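Local coordinates for protein Steely1 (Dictyostelium discoideum, PDB 2H84) that probably serves as a polyketide synthase, its C-terminal type III domain, described here, extending and cyclising acyl chains, with acylpyrones the only products in vitro, at residues A[23-34]-A[55-66]; A[288-298]-A[350-359]. One frame throughout, in Å; residues are numbered along the deposited sequence.

Interaction 1. Residues A[23-34]-A[55-66]; sequences VPGEPISQQSLK and FEQSQIKTRHLV
Ile-28 and Arg-63 form an antiparallel hydrogen-bonded pair, with Ile-28 N to Arg-63 O at 2.8 Å and Arg-63 N to Ile-28 O at 3.1 Å. Ser-29 and Thr-62 follow as a non-hydrogen-bonded pair. Gln-30 N then bonds Lys-61 O at 2.9 Å, as the chain turns into helix 30-40.

Before the strand, the loop at residues 23-27 folds round the ring of His-64. Val-23 CG2 lies over one face, 3.6 Å from the ring centroid. Pro-27 CA lies over the opposite face, 3.8 Å from the centroid. Both are CH-pi contacts. At the ring edge, ND1 gives weak hydrogen bonds to Pro-24 O and Gly-25 O. A water donates to Pro-24 O and Glu-26 O and weakly accepts from Leu-65 N, so it bridges the two segments.

From the strand, Ile-28 CD1 meets Leu-65 CB roughly at a right angle. From helix 30-40, Leu-33 CD2 reaches Leu-65 CD1 at 3.8 Å. Lys-34 runs its chain along Phe-55, with CG 3.4 Å from Phe-55 CB. Lys-34 CG stands opposite its own backbone N (chi1 -178°), and bends further out bring NZ to Glu-56. The salt bridge from Lys-34 NZ to Glu-56 OE2 spans 3.3 Å and uses the anti side of the carboxylate.

Arg-63 NH1 bonds Phe-206 O and NH2 bonds Ser-203 O, and Thr-62 OG1 bonds Ala-328 O. The ring of Tyr-329 also meets that of His-64.

This is a short two-stranded antiparallel sheet whose strands are connected through helices 30-40 and 45-56, within the N-terminal chalcone synthase region of the thiolase fold.

Interaction 2. Residues A[288-298]-A[350-359]; sequences ISAKDCEFLIH and LPTYSISLAF
The side chains of Phe-295 and Ile-355 run alongside each other from neighbouring parallel strands. Ile-355 CB sits over one ring face in a CH-pi contact, 4.2 Å from the centroid of Phe-295. Ile-355 CD1 reaches Phe-295 CZ at 3.6 Å, while Leu-357 CD1 meets the ring at its edge. Farther along this side of the sheet, that of Phe-295 and Ile-355, Ile-297 CG2 touches Phe-359 CZ at 3.7 Å.

Glu-294, Leu-296, Ser-354 and Ser-356 occupy the other side of the sheet. Glu-294 crosses Pro-351 and Leu-350 at about a right angle, with CB 3.5 Å from Pro-351 CG and CG 3.7 Å from Leu-350 CD2. Its OE1 bonds Asn-321 ND2. With an alanine here, Asn-321 would probably lose this acceptor and a gap would open beside Leu-350. Ser-356 OG, trans to its backbone N (chi1 -169°), donates to Leu-296 O at 2.7 Å, almost in line with the C=O.

Glu-294 O accepts from Ile-355 N, and His-298 N donates to Leu-357 O. The side chain of His-298 comes about 4 Å from that of the predicted active-site Cys-157 and also touches Asn-331. This placement is consistent with the Cys-His-Asn triad of chalcone synthases.

Overall arrangement
Interaction 1 closes before interaction 2 opens along the chain. Their centres are 27 Å apart, and their nearest atoms are about 11 Å apart. Interaction 1 belongs to the N-terminal family region and interaction 2 to the C-terminal one. Interaction 1 is a separate two-stranded sheet, reached directly from strand 15-22 of the large mixed sheet. Interaction 2 is at an edge of that large sheet, pairing strand 294-297, outermost within the chain, with strand 353-360. Helix 320-329 links them: Asn-321 near its start bonds Glu-294, and its far end meets residues 60-64. The two contacts thus touch the same helix toward its two ends, and interaction 2 leads to the predicted active site.

Interaction 1. Residues A[23-34]-A[55-66]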
loop_
_atom_site.group_PDB
_atom_site.type_symbol
_atom_site.label_atom_id
_atom_site.label_comp_id
_atom_site.label_asym_id
_atom_site.label_seq_id
_atom_site.Cartn_x
_atom_site.Cartn_y
_atom_site.Cartn_z
ATOM N N VAL A 23 17.785 -11.780 6.722
ATOM C CA VAL A 23 17.961 -12.225 5.347
ATOM C C VAL A 23 17.844 -13.731 5.228
ATOM O O VAL A 23 18.084 -14.461 6.187
ATOM C CB VAL A 23 19.340 -11.782 4.776
ATOM C CG1 VAL A 23 19.380 -10.287 4.641
ATOM C CG2 VAL A 23 20.470 -12.267 5.676
ATOM N N PRO A 24 17.468 -14.220 4.045
ATOM C CA PRO A 24 17.333 -15.656 3.833
ATOM C C PRO A 24 18.676 -16.349 3.665
ATOM O O PRO A 24 19.508 -15.918 2.868
ATOM C CB PRO A 24 16.481 -15.734 2.579
ATOM C CG PRO A 24 16.875 -14.534 1.842
ATOM C CD PRO A 24 16.991 -13.466 2.879
ATOM N N GLY A 25 18.876 -17.412 4.443
ATOM C CA GLY A 25 20.092 -18.203 4.376
ATOM C C GLY A 25 21.416 -17.490 4.566
ATOM O O GLY A 25 21.492 -16.429 5.198
ATOM N N GLU A 26 22.463 -18.100 4.013
ATOM C CA GLU A 26 23.826 -17.575 4.084
ATOM C C GLU A 26 24.186 -16.733 2.859
ATOM O O GLU A 26 23.498 -16.766 1.841
ATOM C CB GLU A 26 24.821 -18.730 4.204
ATOM C CG GLU A 26 24.712 -19.533 5.478
ATOM C CD GLU A 26 25.109 -18.727 6.687
ATOM O OE1 GLU A 26 24.343 -17.823 7.082
ATOM O OE2 GLU A 26 26.196 -18.987 7.238
ATOM N N PRO A 27 25.277 -15.961 2.945
ATOM C CA PRO A 27 25.690 -15.125 1.817
ATOM C C PRO A 27 26.114 -16.002 0.658
ATOM O O PRO A 27 27.014 -16.829 0.806
ATOM C CB PRO A 27 26.866 -14.334 2.380
ATOM C CG PRO A 27 26.565 -14.261 3.835
ATOM C CD PRO A 27 26.084 -15.658 4.138
ATOM N N ILE A 28 25.465 -15.833 -0.489
ATOM C CA ILE A 28 25.814 -16.612 -1.672
ATOM C C ILE A 28 26.856 -15.823 -2.466
ATOM O O ILE A 28 26.712 -14.614 -2.671
ATOM C CB ILE A 28 24.572 -16.879 -2.562
ATOM C CG1 ILE A 28 23.502 -17.622 -1.749
ATOM C CG2 ILE A 28 24.979 -17.687 -3.789
ATOM C CD1 ILE A 28 22.213 -17.892 -2.500
ATOM N N SER A 29 27.911 -16.511 -2.894
ATOM C CA SER A 29 28.987 -15.891 -3.661
ATOM C C SER A 29 28.487 -15.345 -4.984
ATOM O O SER A 29 27.761 -16.031 -5.701
ATOM C CB SER A 29 30.080 -16.915 -3.933
ATOM O OG SER A 29 31.085 -16.344 -4.739
ATOM N N GLN A 30 28.872 -14.112 -5.309
ATOM C CA GLN A 30 28.456 -13.498 -6.567
ATOM C C GLN A 30 29.146 -14.204 -7.716
ATOM O O GLN A 30 28.622 -14.251 -8.826
ATOM C CB GLN A 30 28.812 -12.011 -6.591
ATOM C CG GLN A 30 27.594 -11.090 -6.549
ATOM C CD GLN A 30 26.803 -11.081 -7.851
ATOM O OE1 GLN A 30 27.025 -10.239 -8.723
ATOM N NE2 GLN A 30 25.882 -12.026 -7.990
ATOM N N GLN A 31 30.321 -14.761 -7.436
ATOM C CA GLN A 31 31.082 -15.462 -8.447
ATOM C C GLN A 31 30.428 -16.782 -8.843
ATOM O O GLN A 31 30.346 -17.103 -10.030
ATOM C CB GLN A 31 32.504 -15.703 -7.959
ATOM C CG GLN A 31 33.550 -15.103 -8.871
ATOM C CD GLN A 31 34.531 -16.134 -9.370
ATOM O OE1 GLN A 31 34.138 -17.145 -9.952
ATOM N NE2 GLN A 31 35.818 -15.888 -9.152
ATOM N N SER A 32 29.962 -17.547 -7.858
ATOM C CA SER A 32 29.312 -18.817 -8.163
ATOM C C SER A 32 27.966 -18.563 -8.836
ATOM O O SER A 32 27.566 -19.324 -9.714
ATOM C CB SER A 32 29.136 -19.665 -6.903
ATOM O OG SER A 32 28.563 -18.897 -5.871
ATOM N N LEU A 33 27.275 -17.495 -8.436
ATOM C CA LEU A 33 26.008 -17.138 -9.071
ATOM C C LEU A 33 26.351 -16.736 -10.506
ATOM O O LEU A 33 25.626 -17.051 -11.445
ATOM C CB LEU A 33 25.331 -15.958 -8.357
ATOM C CG LEU A 33 24.635 -16.183 -7.009
ATOM C CD1 LEU A 33 24.171 -14.830 -6.463
ATOM C CD2 LEU A 33 23.447 -17.131 -7.161
ATOM N N LYS A 34 27.470 -16.041 -10.668
ATOM C CA LYS A 34 27.901 -15.643 -11.990
ATOM C C LYS A 34 27.999 -16.918 -12.811
ATOM O O LYS A 34 27.270 -17.091 -13.777
ATOM C CB LYS A 34 29.268 -14.978 -11.938
ATOM C CG LYS A 34 29.754 -14.502 -13.291
ATOM C CD LYS A 34 31.226 -14.837 -13.520
ATOM C CE LYS A 34 32.155 -14.151 -12.526
ATOM N NZ LYS A 34 33.584 -14.304 -12.931
ATOM N N PHE A 55 27.900 -9.631 -14.569
ATOM C CA PHE A 55 28.148 -10.008 -13.185
ATOM C C PHE A 55 29.475 -9.443 -12.725
ATOM O O PHE A 55 29.552 -8.754 -11.710
ATOM C CB PHE A 55 28.156 -11.530 -13.026
ATOM C CG PHE A 55 26.794 -12.120 -12.816
ATOM C CD1 PHE A 55 25.852 -12.097 -13.832
ATOM C CD2 PHE A 55 26.425 -12.624 -11.571
ATOM C CE1 PHE A 55 24.566 -12.582 -13.614
ATOM C CE2 PHE A 55 25.141 -13.111 -11.344
ATOM C CZ PHE A 55 24.209 -13.081 -12.362
ATOM N N GLU A 56 30.521 -9.741 -13.486
ATOM C CA GLU A 56 31.855 -9.259 -13.171
ATOM C C GLU A 56 31.835 -7.758 -12.903
ATOM O O GLU A 56 32.272 -7.311 -11.841
ATOM C CB GLU A 56 32.807 -9.583 -14.324
ATOM C CG GLU A 56 33.386 -10.992 -14.271
ATOM C CD GLU A 56 33.685 -11.562 -15.653
ATOM O OE1 GLU A 56 34.043 -10.784 -16.572
ATOM O OE2 GLU A 56 33.570 -12.797 -15.820
ATOM N N GLN A 57 31.312 -6.983 -13.850
ATOM C CA GLN A 57 31.260 -5.535 -13.676
ATOM C C GLN A 57 30.176 -5.035 -12.735
ATOM O O GLN A 57 29.925 -3.833 -12.671
ATOM C CB GLN A 57 31.112 -4.817 -15.025
ATOM C CG GLN A 57 32.436 -4.241 -15.535
ATOM C CD GLN A 57 33.205 -3.501 -14.435
ATOM O OE1 GLN A 57 33.052 -2.292 -14.243
ATOM N NE2 GLN A 57 34.025 -4.233 -13.702
ATOM N N SER A 58 29.555 -5.941 -11.985
ATOM C CA SER A 58 28.486 -5.567 -11.058
ATOM C C SER A 58 29.009 -5.018 -9.735
ATOM O O SER A 58 28.313 -4.260 -9.057
ATOM C CB SER A 58 27.586 -6.774 -10.765
ATOM O OG SER A 58 28.239 -7.718 -9.938
ATOM N N GLN A 59 30.224 -5.418 -9.369
ATOM C CA GLN A 59 30.845 -4.983 -8.118
ATOM C C GLN A 59 30.142 -5.495 -6.865
ATOM O O GLN A 59 30.288 -4.908 -5.796
ATOM C CB GLN A 59 30.908 -3.464 -8.047
ATOM C CG GLN A 59 31.991 -2.848 -8.898
ATOM C CD GLN A 59 31.871 -1.342 -8.968
ATOM O OE1 GLN A 59 31.773 -0.671 -7.943
ATOM N NE2 GLN A 59 31.874 -0.800 -10.183
ATOM N N ILE A 60 29.373 -6.570 -6.997
ATOM C CA ILE A 60 28.687 -7.145 -5.850
ATOM C C ILE A 60 29.450 -8.397 -5.453
ATOM O O ILE A 60 29.805 -9.208 -6.307
ATOM C CB ILE A 60 27.236 -7.510 -6.186
ATOM C CG1 ILE A 60 26.445 -6.231 -6.461
ATOM C CG2 ILE A 60 26.620 -8.301 -5.045
ATOM C CD1 ILE A 60 24.993 -6.454 -6.787
ATOM N N LYS A 61 29.709 -8.548 -4.159
ATOM C CA LYS A 61 30.459 -9.694 -3.663
ATOM C C LYS A 61 29.563 -10.848 -3.256
ATOM O O LYS A 61 29.858 -11.999 -3.563
ATOM C CB LYS A 61 31.330 -9.270 -2.483
ATOM C CG LYS A 61 32.610 -10.072 -2.352
ATOM C CD LYS A 61 33.659 -9.308 -1.553
ATOM C CE LYS A 61 35.015 -9.965 -1.717
ATOM N NZ LYS A 61 36.049 -9.390 -0.840
ATOM N N THR A 62 28.470 -10.534 -2.562
ATOM C CA THR A 62 27.514 -11.545 -2.109
ATOM C C THR A 62 26.072 -11.044 -2.108
ATOM O O THR A 62 25.810 -9.838 -2.107
ATOM C CB THR A 62 27.821 -12.030 -0.669
ATOM O OG1 THR A 62 27.943 -10.896 0.201
ATOM C CG2 THR A 62 29.094 -12.841 -0.629
ATOM N N ARG A 63 25.145 -11.999 -2.101
ATOM C CA ARG A 63 23.714 -11.732 -2.070
ATOM C C ARG A 63 23.025 -12.878 -1.339
ATOM O O ARG A 63 23.517 -14.009 -1.339
ATOM C CB ARG A 63 23.139 -11.631 -3.487
ATOM C CG ARG A 63 23.325 -10.288 -4.159
ATOM C CD ARG A 63 22.575 -10.240 -5.475
ATOM N NE ARG A 63 23.146 -11.147 -6.468
ATOM C CZ ARG A 63 22.480 -11.625 -7.516
ATOM N NH1 ARG A 63 21.213 -11.290 -7.714
ATOM N NH2 ARG A 63 23.078 -12.435 -8.372
ATOM N N HIS A 64 21.897 -12.575 -0.700
ATOM C CA HIS A 64 21.112 -13.587 0.002
ATOM C C HIS A 64 19.870 -13.826 -0.855
ATOM O O HIS A 64 19.168 -12.884 -1.228
ATOM C CB HIS A 64 20.739 -13.084 1.393
ATOM C CG HIS A 64 21.917 -12.918 2.298
ATOM N ND1 HIS A 64 22.301 -13.882 3.206
ATOM C CD2 HIS A 64 22.824 -11.919 2.404
ATOM C CE1 HIS A 64 23.392 -13.484 3.832
ATOM N NE2 HIS A 64 23.732 -12.296 3.363
ATOM N N LEU A 65 19.603 -15.083 -1.176
ATOM C CA LEU A 65 18.475 -15.387 -2.042
ATOM C C LEU A 65 17.607 -16.533 -1.563
ATOM O O LEU A 65 18.117 -17.587 -1.203
ATOM C CB LEU A 65 18.991 -15.725 -3.444
ATOM C CG LEU A 65 20.052 -14.820 -4.064
ATOM C CD1 LEU A 65 20.607 -15.493 -5.292
ATOM C CD2 LEU A 65 19.464 -13.479 -4.403
ATOM N N VAL A 66 16.292 -16.325 -1.577
ATOM C CA VAL A 66 15.361 -17.363 -1.179
ATOM C C VAL A 66 15.537 -18.462 -2.222
ATOM O O VAL A 66 15.400 -19.643 -1.914
ATOM C CB VAL A 66 13.903 -16.840 -1.183
ATOM C CG1 VAL A 66 12.919 -17.991 -1.021
ATOM C CG2 VAL A 66 13.713 -15.847 -0.058
HETATM O O HOH W 1 21.146 -17.396 0.724
#

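Interaction 2. Residues A[288-298]-A[350-359]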
loop_
_atom_site.group_PDB
_atom_site.type_symbol
_atom_site.label_atom_id
_atom_site.label_comp_id
_atom_site.label_asym_id
_atom_site.label_seq_id
_atom_site.Cartn_x
_atom_site.Cartn_y
_atom_site.Cartn_z
ATOM N N ILE A 288 24.052 23.759 5.789
ATOM C CA ILE A 288 24.726 22.488 5.590
ATOM C C ILE A 288 25.206 22.360 4.159
ATOM O O ILE A 288 24.605 22.925 3.233
ATOM C CB ILE A 288 23.803 21.333 5.917
ATOM C CG1 ILE A 288 22.400 21.855 6.228
ATOM C CG2 ILE A 288 24.346 20.591 7.105
ATOM C CD1 ILE A 288 22.277 22.463 7.589
ATOM N N SER A 289 26.283 21.601 3.980
ATOM C CA SER A 289 26.877 21.460 2.668
ATOM C C SER A 289 26.666 20.181 1.893
ATOM O O SER A 289 26.742 20.235 0.716
ATOM C CB SER A 289 28.383 21.723 2.738
ATOM O OG SER A 289 28.821 22.494 1.622
ATOM N N ALA A 290 26.393 19.038 2.494
ATOM C CA ALA A 290 26.238 17.791 1.721
ATOM C C ALA A 290 27.616 17.196 1.526
ATOM O O ALA A 290 27.773 15.979 1.513
ATOM C CB ALA A 290 25.562 18.012 0.340
ATOM N N LYS A 291 28.618 18.058 1.390
ATOM C CA LYS A 291 29.988 17.596 1.244
ATOM C C LYS A 291 30.433 17.182 2.635
ATOM O O LYS A 291 31.435 16.482 2.803
ATOM C CB LYS A 291 30.890 18.716 0.738
ATOM C CG LYS A 291 30.505 19.253 -0.624
ATOM C CD LYS A 291 31.266 18.696 -1.806
ATOM C CE LYS A 291 31.894 19.835 -2.544
ATOM N NZ LYS A 291 32.056 19.569 -3.947
ATOM N N ASP A 292 29.672 17.626 3.631
ATOM C CA ASP A 292 29.964 17.303 5.017
ATOM C C ASP A 292 29.019 16.230 5.525
ATOM O O ASP A 292 29.122 15.805 6.677
ATOM C CB ASP A 292 29.820 18.537 5.908
ATOM C CG ASP A 292 30.796 19.642 5.547
ATOM O OD1 ASP A 292 31.976 19.323 5.260
ATOM O OD2 ASP A 292 30.382 20.829 5.567
ATOM N N CYS A 293 28.100 15.786 4.673
ATOM C CA CYS A 293 27.126 14.779 5.080
ATOM C C CYS A 293 27.469 13.346 4.696
ATOM O O CYS A 293 28.111 13.097 3.676
ATOM C CB CYS A 293 25.752 15.131 4.511
ATOM S SG CYS A 293 25.165 16.785 4.943
ATOM N N GLU A 294 27.045 12.406 5.537
ATOM C CA GLU A 294 27.257 10.989 5.282
ATOM C C GLU A 294 26.145 10.629 4.316
ATOM O O GLU A 294 25.011 11.070 4.483
ATOM C CB GLU A 294 27.096 10.176 6.572
ATOM C CG GLU A 294 27.238 8.667 6.397
ATOM C CD GLU A 294 28.686 8.226 6.258
ATOM O OE1 GLU A 294 28.941 7.140 5.680
ATOM O OE2 GLU A 294 29.571 8.967 6.741
ATOM N N PHE A 295 26.459 9.840 3.301
ATOM C CA PHE A 295 25.445 9.452 2.329
ATOM C C PHE A 295 24.961 8.021 2.469
ATOM O O PHE A 295 25.709 7.063 2.237
ATOM C CB PHE A 295 25.950 9.705 0.912
ATOM C CG PHE A 295 25.720 11.110 0.443
ATOM C CD1 PHE A 295 24.717 11.394 -0.474
ATOM C CD2 PHE A 295 26.450 12.164 0.977
ATOM C CE1 PHE A 295 24.451 12.704 -0.859
ATOM C CE2 PHE A 295 26.189 13.476 0.595
ATOM C CZ PHE A 295 25.183 13.743 -0.316
ATOM N N LEU A 296 23.690 7.901 2.861
ATOM C CA LEU A 296 23.019 6.615 3.060
ATOM C C LEU A 296 22.076 6.446 1.878
ATOM O O LEU A 296 20.890 6.770 1.950
ATOM C CB LEU A 296 22.248 6.632 4.382
ATOM C CG LEU A 296 23.096 7.136 5.555
ATOM C CD1 LEU A 296 22.283 7.108 6.835
ATOM C CD2 LEU A 296 24.363 6.290 5.685
ATOM N N ILE A 297 22.633 5.941 0.785
ATOM C CA ILE A 297 21.896 5.752 -0.449
ATOM C C ILE A 297 21.406 4.336 -0.678
ATOM O O ILE A 297 22.100 3.364 -0.384
ATOM C CB ILE A 297 22.768 6.144 -1.657
ATOM C CG1 ILE A 297 23.384 7.527 -1.428
ATOM C CG2 ILE A 297 21.928 6.130 -2.939
ATOM C CD1 ILE A 297 24.334 7.964 -2.530
ATOM N N HIS A 298 20.191 4.241 -1.210
ATOM C CA HIS A 298 19.576 2.968 -1.557
ATOM C C HIS A 298 20.540 2.279 -2.520
ATOM O O HIS A 298 20.868 2.827 -3.571
ATOM C CB HIS A 298 18.234 3.220 -2.251
ATOM C CG HIS A 298 17.783 2.089 -3.116
ATOM N ND1 HIS A 298 17.510 0.837 -2.615
ATOM C CD2 HIS A 298 17.582 2.016 -4.454
ATOM C CE1 HIS A 298 17.161 0.039 -3.607
ATOM N NE2 HIS A 298 17.196 0.729 -4.733
ATOM N N LEU A 350 30.652 8.844 12.556
ATOM C CA LEU A 350 29.608 9.470 11.779
ATOM C C LEU A 350 29.500 10.953 11.948
ATOM O O LEU A 350 29.341 11.423 13.117
ATOM C CB LEU A 350 28.233 8.846 12.095
ATOM C CG LEU A 350 27.867 7.529 11.397
ATOM C CD1 LEU A 350 26.744 6.870 12.121
ATOM C CD2 LEU A 350 27.478 7.771 9.975
ATOM N N PRO A 351 29.549 11.715 10.826
ATOM C CA PRO A 351 29.467 13.176 10.763
ATOM C C PRO A 351 28.303 13.679 11.674
ATOM O O PRO A 351 27.675 12.897 12.415
ATOM C CB PRO A 351 29.054 13.505 9.320
ATOM C CG PRO A 351 29.189 12.201 8.570
ATOM C CD PRO A 351 29.319 11.098 9.558
ATOM N N THR A 352 27.864 14.940 11.566
ATOM C CA THR A 352 26.779 15.331 12.441
ATOM C C THR A 352 25.464 15.105 11.718
ATOM O O THR A 352 24.415 14.959 12.355
ATOM C CB THR A 352 26.937 16.740 12.917
ATOM O OG1 THR A 352 28.146 16.805 13.676
ATOM C CG2 THR A 352 25.804 17.097 13.794
ATOM N N TYR A 353 25.547 14.967 10.400
ATOM C CA TYR A 353 24.365 14.776 9.576
ATOM C C TYR A 353 24.484 13.708 8.486
ATOM O O TYR A 353 25.587 13.315 8.108
ATOM C CB TYR A 353 24.005 16.105 8.921
ATOM C CG TYR A 353 23.608 17.204 9.872
ATOM C CD1 TYR A 353 22.465 17.080 10.655
ATOM C CD2 TYR A 353 24.368 18.375 9.989
ATOM C CE1 TYR A 353 22.079 18.081 11.526
ATOM C CE2 TYR A 353 23.987 19.392 10.869
ATOM C CZ TYR A 353 22.839 19.232 11.632
ATOM O OH TYR A 353 22.450 20.238 12.484
ATOM N N SER A 354 23.336 13.285 7.951
ATOM C CA SER A 354 23.290 12.280 6.880
ATOM C C SER A 354 22.217 12.598 5.858
ATOM O O SER A 354 21.156 13.118 6.203
ATOM C CB SER A 354 23.021 10.873 7.428
ATOM O OG SER A 354 24.085 10.416 8.240
ATOM N N ILE A 355 22.513 12.310 4.595
ATOM C CA ILE A 355 21.547 12.517 3.530
ATOM C C ILE A 355 21.196 11.126 3.007
ATOM O O ILE A 355 22.090 10.335 2.678
ATOM C CB ILE A 355 22.128 13.372 2.371
ATOM C CG1 ILE A 355 22.455 14.786 2.878
ATOM C CG2 ILE A 355 21.119 13.432 1.206
ATOM C CD1 ILE A 355 23.062 15.707 1.826
ATOM N N SER A 356 19.904 10.811 2.978
ATOM C CA SER A 356 19.480 9.519 2.463
ATOM C C SER A 356 18.688 9.703 1.179
ATOM O O SER A 356 17.788 10.541 1.083
ATOM C CB SER A 356 18.642 8.759 3.476
ATOM O OG SER A 356 18.468 7.431 3.031
ATOM N N LEU A 357 19.032 8.905 0.182
ATOM C CA LEU A 357 18.370 9.001 -1.104
ATOM C C LEU A 357 17.836 7.640 -1.545
ATOM O O LEU A 357 18.357 6.592 -1.153
ATOM C CB LEU A 357 19.351 9.555 -2.138
ATOM C CG LEU A 357 19.879 10.959 -1.832
ATOM C CD1 LEU A 357 20.977 11.318 -2.825
ATOM C CD2 LEU A 357 18.744 11.973 -1.909
ATOM N N ALA A 358 16.779 7.670 -2.343
ATOM C CA ALA A 358 16.174 6.467 -2.865
ATOM C C ALA A 358 15.384 6.885 -4.089
ATOM O O ALA A 358 14.873 7.997 -4.159
ATOM C CB ALA A 358 15.268 5.820 -1.831
ATOM N N PHE A 359 15.273 5.978 -5.050
ATOM C CA PHE A 359 14.556 6.276 -6.288
ATOM C C PHE A 359 13.863 5.025 -6.727
ATOM O O PHE A 359 14.330 3.908 -6.462
ATOM C CB PHE A 359 15.537 6.715 -7.379
ATOM C CG PHE A 359 16.966 6.736 -6.925
ATOM C CD1 PHE A 359 17.501 7.896 -6.324
ATOM C CD2 PHE A 359 17.708 5.537 -6.875
ATOM C CE1 PHE A 359 18.781 7.888 -5.781
ATOM C CE2 PHE A 359 18.981 5.510 -6.335
ATOM C CZ PHE A 359 19.514 6.671 -5.744
#